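Local coordinates for putative alpha/beta hydrolase fold protein (Candidatus Nitrososphaera gargensis, PDB 5A62), which probably acts as a hydrolase of the alpha/beta hydrolase fold, most likely a carboxylesterase that cleaves ester substrates, at residues Gly60-Asn65 against Phe180-Val185. Sequence-based numbering, arbitrary orientation.
Sequences GHHRTN and FTKTSV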
loop_
_atom_site.group_PDB
_atom_site.type_symbol
_atom_site.label_atom_id
_atom_site.label_comp_id
_atom_site.label_asym_id
_atom_site.label_seq_id
_atom_site.Cartn_x
_atom_site.Cartn_y
_atom_site.Cartn_z
ATOM N N GLY A 60 -13.028 -7.064 -1.910
ATOM C CA GLY A 60 -13.128 -7.331 -0.494
ATOM C C GLY A 60 -14.285 -6.679 0.230
ATOM O O GLY A 60 -14.366 -6.678 1.496
ATOM N N HIS A 61 -15.203 -6.047 -0.515
ATOM C CA HIS A 61 -16.350 -5.378 0.042
ATOM C C HIS A 61 -17.603 -6.186 -0.346
ATOM O O HIS A 61 -17.871 -6.452 -1.503
ATOM C CB HIS A 61 -16.476 -3.969 -0.500
ATOM C CG HIS A 61 -15.464 -3.031 0.089
ATOM N ND1 HIS A 61 -14.097 -3.160 -0.044
ATOM C CD2 HIS A 61 -15.663 -1.966 0.893
ATOM C CE1 HIS A 61 -13.507 -2.186 0.642
ATOM N NE2 HIS A 61 -14.429 -1.454 1.226
ATOM N N HIS A 62 -18.319 -6.659 0.694
ATOM C CA HIS A 62 -19.623 -7.368 0.569
ATOM C C HIS A 62 -19.424 -8.573 -0.322
ATOM O O HIS A 62 -18.710 -9.514 0.054
ATOM C CB HIS A 62 -20.707 -6.383 0.155
ATOM C CG HIS A 62 -22.118 -6.858 0.278
ATOM N ND1 HIS A 62 -22.537 -7.944 1.004
ATOM C CD2 HIS A 62 -23.200 -6.330 -0.300
ATOM C CE1 HIS A 62 -23.873 -8.036 0.894
ATOM N NE2 HIS A 62 -24.291 -7.076 0.122
ATOM N N ARG A 63 -20.006 -8.564 -1.501
ATOM C CA ARG A 63 -20.020 -9.753 -2.386
ATOM C C ARG A 63 -18.830 -9.913 -3.232
ATOM O O ARG A 63 -18.677 -10.990 -3.838
ATOM C CB ARG A 63 -21.305 -9.773 -3.219
ATOM C CG ARG A 63 -22.518 -9.989 -2.327
ATOM C CD ARG A 63 -23.823 -9.543 -2.952
ATOM N NE ARG A 63 -23.950 -8.078 -2.995
ATOM C CZ ARG A 63 -25.069 -7.399 -3.091
ATOM N NH1 ARG A 63 -26.232 -8.061 -3.161
ATOM N NH2 ARG A 63 -25.070 -6.096 -3.061
ATOM N N THR A 64 -17.931 -8.957 -3.322
ATOM C CA THR A 64 -16.680 -9.075 -4.065
ATOM C C THR A 64 -15.545 -9.583 -3.193
ATOM O O THR A 64 -15.355 -9.103 -2.102
ATOM C CB THR A 64 -16.319 -7.739 -4.721
ATOM O OG1 THR A 64 -17.376 -7.360 -5.611
ATOM C CG2 THR A 64 -14.999 -7.821 -5.491
ATOM N N ASN A 65 -14.837 -10.554 -3.673
ATOM C CA ASN A 65 -13.693 -11.162 -3.053
ATOM C C ASN A 65 -12.415 -10.399 -3.278
ATOM O O ASN A 65 -12.450 -9.264 -3.753
ATOM C CB ASN A 65 -13.571 -12.593 -3.506
ATOM C CG ASN A 65 -13.102 -12.682 -4.920
ATOM O OD1 ASN A 65 -13.210 -11.760 -5.683
ATOM N ND2 ASN A 65 -12.466 -13.800 -5.256
ATOM N N PHE A 180 -21.512 -1.063 6.561
ATOM C CA PHE A 180 -20.085 -1.190 6.890
ATOM C C PHE A 180 -19.706 -2.594 7.234
ATOM O O PHE A 180 -18.633 -3.101 6.884
ATOM C CB PHE A 180 -19.744 -0.200 8.004
ATOM C CG PHE A 180 -18.284 -0.053 8.279
ATOM C CD1 PHE A 180 -17.532 0.869 7.538
ATOM C CD2 PHE A 180 -17.654 -0.826 9.235
ATOM C CE1 PHE A 180 -16.180 1.033 7.837
ATOM C CE2 PHE A 180 -16.325 -0.667 9.515
ATOM C CZ PHE A 180 -15.609 0.208 8.774
ATOM N N THR A 181 -20.572 -3.291 7.984
ATOM C CA THR A 181 -20.219 -4.584 8.512
ATOM C C THR A 181 -20.285 -5.704 7.446
ATOM O O THR A 181 -19.906 -6.824 7.748
ATOM C CB THR A 181 -21.020 -4.945 9.767
ATOM O OG1 THR A 181 -22.383 -5.051 9.398
ATOM C CG2 THR A 181 -20.767 -3.949 10.834
ATOM N N LYS A 182 -20.612 -5.368 6.195
ATOM C CA LYS A 182 -20.445 -6.310 5.096
ATOM C C LYS A 182 -18.997 -6.283 4.537
ATOM O O LYS A 182 -18.695 -7.102 3.656
ATOM C CB LYS A 182 -21.370 -5.995 3.931
ATOM C CG LYS A 182 -22.824 -5.814 4.174
ATOM C CD LYS A 182 -23.401 -7.038 4.722
ATOM C CE LYS A 182 -24.928 -7.011 4.486
ATOM N NZ LYS A 182 -25.501 -6.321 5.604
ATOM N N THR A 183 -18.173 -5.385 5.036
ATOM C CA THR A 183 -16.838 -5.273 4.515
ATOM C C THR A 183 -15.982 -6.338 5.177
ATOM O O THR A 183 -15.987 -6.481 6.403
ATOM C CB THR A 183 -16.309 -3.888 4.885
ATOM O OG1 THR A 183 -17.223 -2.846 4.468
ATOM C CG2 THR A 183 -14.962 -3.635 4.152
ATOM N N SER A 184 -15.192 -7.074 4.419
ATOM C CA SER A 184 -14.234 -7.960 4.999
ATOM C C SER A 184 -13.097 -7.224 5.654
ATOM O O SER A 184 -12.765 -6.119 5.228
ATOM C CB SER A 184 -13.709 -8.960 3.994
ATOM O OG SER A 184 -12.827 -8.365 3.040
ATOM N N VAL A 185 -12.493 -7.826 6.660
ATOM C CA VAL A 185 -11.305 -7.254 7.278
ATOM C C VAL A 185 -10.209 -7.096 6.233
ATOM O O VAL A 185 -9.593 -6.036 6.144
ATOM C CB VAL A 185 -10.827 -8.116 8.441
ATOM C CG1 VAL A 185 -9.480 -7.630 8.963
ATOM C CG2 VAL A 185 -11.901 -8.221 9.482
HETATM O O HOH W 1 -17.139 -9.341 2.415
#
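A single antiparallel beta bridge ties the loop after strand 52-56 of this alpha/beta hydrolase to the helical cap inserted between strands 116-122 and 212-218; His61 and Thr183 form its non-hydrogen-bonded pair. Gly60, whose positive phi of 76° comes easily without a side chain, presents its carbonyl to the cap. Gly60 O accepts two hydrogen bonds, from Ser184 N at 3.1 Å, nearly along the C=O axis, and from Ser184 OG at 2.8 Å, on a lone pair. Serine suits this N-cap position: its hydroxyl also bonds to Gly187 N at the start of helix 185-194. Next, His61 runs alongside Thr183, whose methyl CG2 sits over one face, 3.8 Å from the centroid of the His61 ring, a CH-pi contact. This ring is gripped at both nitrogens, ND1 by Arg59 O and NE2 by Gly33 N, consistent with a neutral imidazole protonated on ND1. Threonine serves twice: OG1 adds a second bond to Phe180 O, which already accepts from Thr183 N in the type I turn. At His62, in the type II' turn from His61 to Thr64, the backbone N makes a weak bond to Lys182 O at 3.0 Å, and a water lies within hydrogen-bonding reach of both His62 O and that same oxygen. With CG anti to the backbone N (chi1 -167°), the His62 ring lies beside Lys182, whose long aliphatic chain suits covering a flat ring while NZ turns to Glu178 O. Lys182 CG makes a CH-pi contact over one face, and Arg63 NE, 3.1 Å above the ring plane, covers the opposite one.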